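Local coordinates for protein aminotransferase class-III (Ochrobactrum anthropi, PDB 5GHG) that probably transfers amino groups between amines and carbonyl compounds as a class-III omega-transaminase, using a pyridoxal-phosphate cofactor bound here in its aminated form, PMP, at residues N269-G272 against S273-F276; Y357-K360 against R361-L365. The protein carries 1 engineered substitution. All blocks are in the same frame, centred on the assembly; numbering follows the deposited sequence.

In the fold
Contact 1 (269-276) leads from a loop into the short helix 272-275; G272 lies about 11 Å from the bound PMP, near the pocket but not among the residues lining it. Contact 2 (357-365) lies toward the C-terminal end of helix 347-363, farther from the centre of the chain (about 21 Å for its centre, against 14 Å for contact 1). The two centres are 21 Å apart and their nearest atoms about 10 Å, so they do not touch. Helix 347-363 nevertheless joins them: its early residues V348 and R352 meet L270 and N269, while its later turns take part in contact 2.

Contact 1: N269-G272 against S273-F276; sequences NLFG and SQTF
Two side-chain hydrogen bonds tie N269 and F271 to the short helix that follows. ND2 of N269 gives a nearly straight bond to OG1 of T275 (2.9 Å, 169° at the hydrogen), with the hydroxyl almost in the amide plane. That hydroxyl also bonds T267. Cut back to an alanine, position 269 would no longer offer ND2, and OG1 of T275 is likely to be left with T267 but without this second partner. The other bond runs backwards: CG of Q274 sits beside its own backbone N (chi1 -57°), and the chain beyond it runs extended back along the turn, which brings OE1 of Q274 to the backbone N of F271 at 2.9 Å. OE1 also packs against CB of L270 (3.4 Å) and receives a longer bond from a water, which in turn accepts from the L270 backbone N.

The backbone bonds begin at F271, the N-cap residue. Its carbonyl oxygen takes the N-H of Q274 at 3.0 Å, from above the carbonyl plane, and more weakly that of T275. One residue on, O of G272 accepts from N of F276 at 3.0 Å and also lies near the plane of the F276 ring, 3.4 Å from CD2.

Outside this turn, E259 bonds both OG of S273 and N of G272. The F271 ring is buried against F264 and strand 282-285, whereas N269 and L270 rest on helix 347-363, so the turn bridges sheet and helix.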
ATOM      1  N   ASN B 269     -19.926  -9.204 -17.052  1.00  8.51           N
ATOM      2  CA  ASN B 269     -19.584  -8.123 -17.969  1.00  9.74           C
ATOM      3  C   ASN B 269     -18.190  -7.643 -17.595  1.00  9.36           C
ATOM      4  O   ASN B 269     -17.641  -8.034 -16.558  1.00  6.70           O
ATOM      5  CB  ASN B 269     -20.605  -6.986 -17.881  1.00  9.70           C
ATOM      6  CG  ASN B 269     -21.960  -7.402 -18.407  1.00 14.37           C
ATOM      7  OD1 ASN B 269     -22.161  -7.464 -19.605  1.00 13.82           O
ATOM      8  ND2 ASN B 269     -22.884  -7.724 -17.508  1.00 11.26           N
ATOM      9  N   LEU B 270     -17.614  -6.791 -18.435  1.00  7.11           N
ATOM     10  CA  LEU B 270     -16.302  -6.260 -18.118  1.00  8.58           C
ATOM     11  C   LEU B 270     -16.274  -5.656 -16.706  1.00  9.10           C
ATOM     12  O   LEU B 270     -15.377  -5.953 -15.912  1.00  6.03           O
ATOM     13  CB  LEU B 270     -15.872  -5.230 -19.163  1.00 11.79           C
ATOM     14  CG  LEU B 270     -14.412  -4.770 -19.076  1.00 14.87           C
ATOM     15  CD1 LEU B 270     -13.456  -5.954 -19.211  1.00 12.06           C
ATOM     16  CD2 LEU B 270     -14.088  -3.696 -20.123  1.00 17.75           C
ATOM     17  N   PHE B 271     -17.288  -4.846 -16.364  1.00  5.87           N
ATOM     18  CA  PHE B 271     -17.371  -4.196 -15.059  1.00  5.88           C
ATOM     19  C   PHE B 271     -18.709  -4.458 -14.387  1.00  7.15           C
ATOM     20  O   PHE B 271     -19.752  -4.548 -15.050  1.00  5.46           O
ATOM     21  CB  PHE B 271     -17.141  -2.675 -15.176  1.00  8.04           C
ATOM     22  CG  PHE B 271     -15.732  -2.301 -15.499  1.00  8.25           C
ATOM     23  CD1 PHE B 271     -14.761  -2.325 -14.505  1.00 10.23           C
ATOM     24  CD2 PHE B 271     -15.363  -1.946 -16.785  1.00  8.92           C
ATOM     25  CE1 PHE B 271     -13.438  -2.004 -14.795  1.00 15.66           C
ATOM     26  CE2 PHE B 271     -14.048  -1.608 -17.078  1.00 11.52           C
ATOM     27  CZ  PHE B 271     -13.087  -1.647 -16.081  1.00 11.96           C
ATOM     28  N   GLY B 272     -18.681  -4.578 -13.064  1.00  5.64           N
ATOM     29  CA  GLY B 272     -19.909  -4.731 -12.312  1.00  5.56           C
ATOM     30  C   GLY B 272     -20.843  -3.548 -12.496  1.00  6.67           C
ATOM     31  O   GLY B 272     -22.065  -3.685 -12.372  1.00  6.92           O
ATOM     32  N   SER B 273     -20.286  -2.380 -12.794  1.00  5.29           N
ATOM     33  CA  SER B 273     -21.119  -1.214 -13.052  1.00  6.62           C
ATOM     34  C   SER B 273     -22.039  -1.443 -14.247  1.00  8.38           C
ATOM     35  O   SER B 273     -23.172  -0.948 -14.267  1.00  7.70           O
ATOM     36  CB  SER B 273     -20.248   0.018 -13.279  1.00  7.50           C
ATOM     37  OG  SER B 273     -19.718   0.486 -12.056  1.00 11.72           O
ATOM     38  N   GLN B 274     -21.566  -2.173 -15.251  1.00  8.41           N
ATOM     39  CA  GLN B 274     -22.429  -2.491 -16.392  1.00  9.83           C
ATOM     40  C   GLN B 274     -23.486  -3.495 -15.992  1.00  9.33           C
ATOM     41  O   GLN B 274     -24.667  -3.333 -16.333  1.00  8.51           O
ATOM     42  CB  GLN B 274     -21.605  -3.010 -17.566  1.00 12.48           C
ATOM     43  CG  GLN B 274     -20.527  -2.032 -18.001  1.00 17.43           C
ATOM     44  CD  GLN B 274     -19.490  -2.658 -18.932  1.00 21.47           C
ATOM     45  OE1 GLN B 274     -18.762  -3.578 -18.546  1.00 15.71           O
ATOM     46  NE2 GLN B 274     -19.396  -2.131 -20.144  1.00 28.77           N
ATOM     47  N   THR B 275     -23.091  -4.521 -15.221  1.00  7.78           N
ATOM     48  CA  THR B 275     -24.035  -5.545 -14.794  1.00  6.56           C
ATOM     49  C   THR B 275     -25.199  -4.950 -14.018  1.00  6.72           C
ATOM     50  O   THR B 275     -26.338  -5.404 -14.150  1.00  5.38           O
ATOM     51  CB  THR B 275     -23.328  -6.611 -13.949  1.00  5.80           C
ATOM     52  OG1 THR B 275     -22.269  -7.184 -14.709  1.00  5.24           O
ATOM     53  CG2 THR B 275     -24.293  -7.718 -13.543  1.00  7.37           C
ATOM     54  N   PHE B 276     -24.932  -3.944 -13.191  1.00  4.19           N
ATOM     55  CA  PHE B 276     -25.938  -3.374 -12.313  1.00  6.28           C
ATOM     56  C   PHE B 276     -26.403  -1.984 -12.740  1.00  6.51           C
ATOM     57  O   PHE B 276     -27.099  -1.323 -11.988  1.00  8.58           O
ATOM     58  CB  PHE B 276     -25.416  -3.368 -10.879  1.00  6.06           C
ATOM     59  CG  PHE B 276     -25.304  -4.747 -10.299  1.00  7.35           C
ATOM     60  CD1 PHE B 276     -26.425  -5.385  -9.777  1.00  7.45           C
ATOM     61  CD2 PHE B 276     -24.112  -5.443 -10.352  1.00  6.69           C
ATOM     62  CE1 PHE B 276     -26.330  -6.677  -9.274  1.00  8.83           C
ATOM     63  CE2 PHE B 276     -24.024  -6.739  -9.847  1.00  6.88           C
ATOM     64  CZ  PHE B 276     -25.121  -7.342  -9.315  1.00  8.08           C
TER
HETATM   65  O   HOH W   1     -18.736  -5.921 -20.859  1.00 15.80           O

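Contact 2: Y357-K360 against R361-L365; sequences YMQK and RLREL
The Y357 ring carries CG of R361 over one face, a CH-pi contact 3.8 Å from the ring centroid. The tyrosine's chi1 of 179° sends its ring along the helix flank, where the arginine chain runs beside it. R361 then bends at chi2 and chi3, leaving its guanidinium almost perpendicular to the ring, with the tyrosine OH at its edge. NH1 of R361 donates to that OH at 2.9 Å, though the position of NH1 is less certain; its stronger partner is D437, on helix 433-455.

NH1 of R363 donates two hydrogen bonds: to OE1 of Q359 at 2.7 Å, in the carbonyl plane on a lone pair, and to the backbone O of Q359 at 3.1 Å, from above that carbonyl's plane. The backbone N of R363 approaches this same oxygen from the opposite face. NE2 of Q359 bonds O of G378 and O of I380, and NH2 of R363 bonds O of G376.

On the buried side, CG of M358 packs on CD1 of L362 at 3.9 Å. These are the i to i+4 contacts of an alpha-helix, here toward the C-terminal end of 347-363, laid between strands 371-377 and 380-385 and helix 433-455.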
ATOM      1  N   TYR B 357     -23.138 -21.448 -15.857  1.00  6.76           N
ATOM      2  CA  TYR B 357     -23.157 -22.846 -15.465  1.00  7.27           C
ATOM      3  C   TYR B 357     -22.904 -23.007 -13.964  1.00  7.20           C
ATOM      4  O   TYR B 357     -23.608 -23.766 -13.290  1.00  5.14           O
ATOM      5  CB  TYR B 357     -22.140 -23.628 -16.304  1.00  8.62           C
ATOM      6  CG  TYR B 357     -22.061 -25.094 -15.956  1.00 10.63           C
ATOM      7  CD1 TYR B 357     -23.170 -25.928 -16.142  1.00 14.50           C
ATOM      8  CD2 TYR B 357     -20.902 -25.646 -15.437  1.00 11.64           C
ATOM      9  CE1 TYR B 357     -23.121 -27.264 -15.823  1.00 11.46           C
ATOM     10  CE2 TYR B 357     -20.831 -26.993 -15.111  1.00 11.32           C
ATOM     11  CZ  TYR B 357     -21.945 -27.806 -15.311  1.00 16.00           C
ATOM     12  OH  TYR B 357     -21.888 -29.141 -14.982  1.00 19.01           O
ATOM     13  N   MET B 358     -21.913 -22.284 -13.415  1.00  5.92           N
ATOM     14  CA  MET B 358     -21.642 -22.374 -11.981  1.00  4.28           C
ATOM     15  C   MET B 358     -22.835 -21.912 -11.146  1.00  5.54           C
ATOM     16  O   MET B 358     -23.186 -22.547 -10.142  1.00  4.13           O
ATOM     17  CB  MET B 358     -20.404 -21.557 -11.615  1.00  2.89           C
ATOM     18  CG  MET B 358     -20.004 -21.604 -10.129  1.00  4.75           C
ATOM     19  SD  MET B 358     -18.600 -20.515  -9.687  1.00  8.33           S
ATOM     20  CE  MET B 358     -19.431 -18.925  -9.605  1.00  5.01           C
ATOM     21  N   GLN B 359     -23.457 -20.793 -11.527  1.00  4.85           N
ATOM     22  CA  GLN B 359     -24.620 -20.319 -10.783  1.00  6.72           C
ATOM     23  C   GLN B 359     -25.727 -21.366 -10.775  1.00  7.25           C
ATOM     24  O   GLN B 359     -26.379 -21.582  -9.747  1.00  6.14           O
ATOM     25  CB  GLN B 359     -25.151 -19.010 -11.360  1.00  5.60           C
ATOM     26  CG  GLN B 359     -24.191 -17.834 -11.336  1.00  5.57           C
ATOM     27  CD  GLN B 359     -23.745 -17.436  -9.946  1.00  7.04           C
ATOM     28  OE1 GLN B 359     -24.464 -17.630  -8.964  1.00  7.44           O
ATOM     29  NE2 GLN B 359     -22.550 -16.844  -9.859  1.00  4.69           N
ATOM     30  N   LYS B 360     -25.950 -22.020 -11.914  1.00  6.70           N
ATOM     31  CA  LYS B 360     -26.994 -23.050 -11.996  1.00  8.18           C
ATOM     32  C   LYS B 360     -26.634 -24.264 -11.151  1.00  7.55           C
ATOM     33  O   LYS B 360     -27.459 -24.746 -10.363  1.00  6.67           O
ATOM     34  CB  LYS B 360     -27.211 -23.447 -13.455  1.00 10.35           C
ATOM     35  CG  LYS B 360     -28.205 -24.587 -13.674  1.00 20.50           C
ATOM     36  CD  LYS B 360     -28.134 -25.081 -15.127  1.00 25.05           C
ATOM     37  CE  LYS B 360     -29.184 -26.158 -15.419  1.00 37.76           C
ATOM     38  NZ  LYS B 360     -30.579 -25.609 -15.389  1.00 37.55           N
ATOM     39  N   ARG B 361     -25.401 -24.768 -11.284  1.00  5.45           N
ATOM     40  CA  ARG B 361     -24.991 -25.920 -10.489  1.00  7.21           C
ATOM     41  C   ARG B 361     -25.070 -25.638  -8.993  1.00  7.48           C
ATOM     42  O   ARG B 361     -25.555 -26.473  -8.222  1.00  7.16           O
ATOM     43  CB  ARG B 361     -23.573 -26.370 -10.884  1.00  7.80           C
ATOM     44  CG  ARG B 361     -23.528 -27.132 -12.215  1.00 10.35           C
ATOM     45  CD  ARG B 361     -24.120 -28.539 -12.047  1.00 13.03           C
ATOM     46  NE  ARG B 361     -23.494 -29.244 -10.923  1.00 15.89           N
ATOM     47  CZ  ARG B 361     -22.432 -30.018 -11.039  1.00 20.31           C
ATOM     48  NH1 ARG B 361     -21.898 -30.211 -12.238  1.00 24.64           N
ATOM     49  NH2 ARG B 361     -21.905 -30.616  -9.965  1.00 17.58           N
ATOM     50  N   LEU B 362     -24.618 -24.457  -8.555  1.00  4.23           N
ATOM     51  CA  LEU B 362     -24.676 -24.154  -7.134  1.00  6.74           C
ATOM     52  C   LEU B 362     -26.115 -24.096  -6.630  1.00  6.57           C
ATOM     53  O   LEU B 362     -26.408 -24.517  -5.508  1.00  5.39           O
ATOM     54  CB  LEU B 362     -23.944 -22.846  -6.818  1.00  5.77           C
ATOM     55  CG  LEU B 362     -22.414 -22.882  -6.798  1.00  7.40           C
ATOM     56  CD1 LEU B 362     -21.854 -21.465  -6.695  1.00  8.09           C
ATOM     57  CD2 LEU B 362     -21.874 -23.745  -5.657  1.00  6.14           C
ATOM     58  N   ARG B 363     -27.022 -23.554  -7.437  1.00  6.03           N
ATOM     59  CA  ARG B 363     -28.399 -23.440  -6.979  1.00  7.63           C
ATOM     60  C   ARG B 363     -29.107 -24.793  -6.896  1.00  8.86           C
ATOM     61  O   ARG B 363     -30.123 -24.906  -6.210  1.00  8.40           O
ATOM     62  CB  ARG B 363     -29.157 -22.456  -7.872  1.00  7.57           C
ATOM     63  CG  ARG B 363     -28.850 -21.006  -7.441  1.00  7.54           C
ATOM     64  CD  ARG B 363     -29.346 -19.985  -8.426  1.00 10.39           C
ATOM     65  NE  ARG B 363     -29.054 -18.625  -7.977  1.00  9.76           N
ATOM     66  CZ  ARG B 363     -27.853 -18.068  -8.030  1.00 10.44           C
ATOM     67  NH1 ARG B 363     -26.835 -18.780  -8.503  1.00  7.16           N
ATOM     68  NH2 ARG B 363     -27.668 -16.807  -7.640  1.00  8.98           N
ATOM     69  N   GLU B 364     -28.575 -25.822  -7.545  1.00  9.95           N
ATOM     70  CA  GLU B 364     -29.114 -27.163  -7.362  1.00 11.14           C
ATOM     71  C   GLU B 364     -28.934 -27.667  -5.935  1.00 13.72           C
ATOM     72  O   GLU B 364     -29.570 -28.656  -5.565  1.00 12.38           O
ATOM     73  CB  GLU B 364     -28.461 -28.142  -8.353  1.00 12.76           C
ATOM     74  CG  GLU B 364     -28.767 -27.815  -9.803  1.00 18.47           C
ATOM     75  CD  GLU B 364     -27.928 -28.613 -10.799  1.00 26.70           C
ATOM     76  OE1 GLU B 364     -27.093 -29.431 -10.375  1.00 25.33           O
ATOM     77  OE2 GLU B 364     -28.102 -28.412 -12.024  1.00 30.71           O
ATOM     78  N   LEU B 365     -28.098 -27.011  -5.128  1.00 10.09           N
ATOM     79  CA  LEU B 365     -27.901 -27.384  -3.742  1.00  8.50           C
ATOM     80  C   LEU B 365     -28.771 -26.588  -2.773  1.00  8.98           C
ATOM     81  O   LEU B 365     -28.637 -26.769  -1.571  1.00  7.43           O
ATOM     82  CB  LEU B 365     -26.425 -27.200  -3.343  1.00  9.20           C
ATOM     83  CG  LEU B 365     -25.389 -27.769  -4.295  1.00 12.44           C
ATOM     84  CD1 LEU B 365     -24.011 -27.533  -3.706  1.00  9.38           C
ATOM     85  CD2 LEU B 365     -25.638 -29.242  -4.587  1.00 14.34           C
TER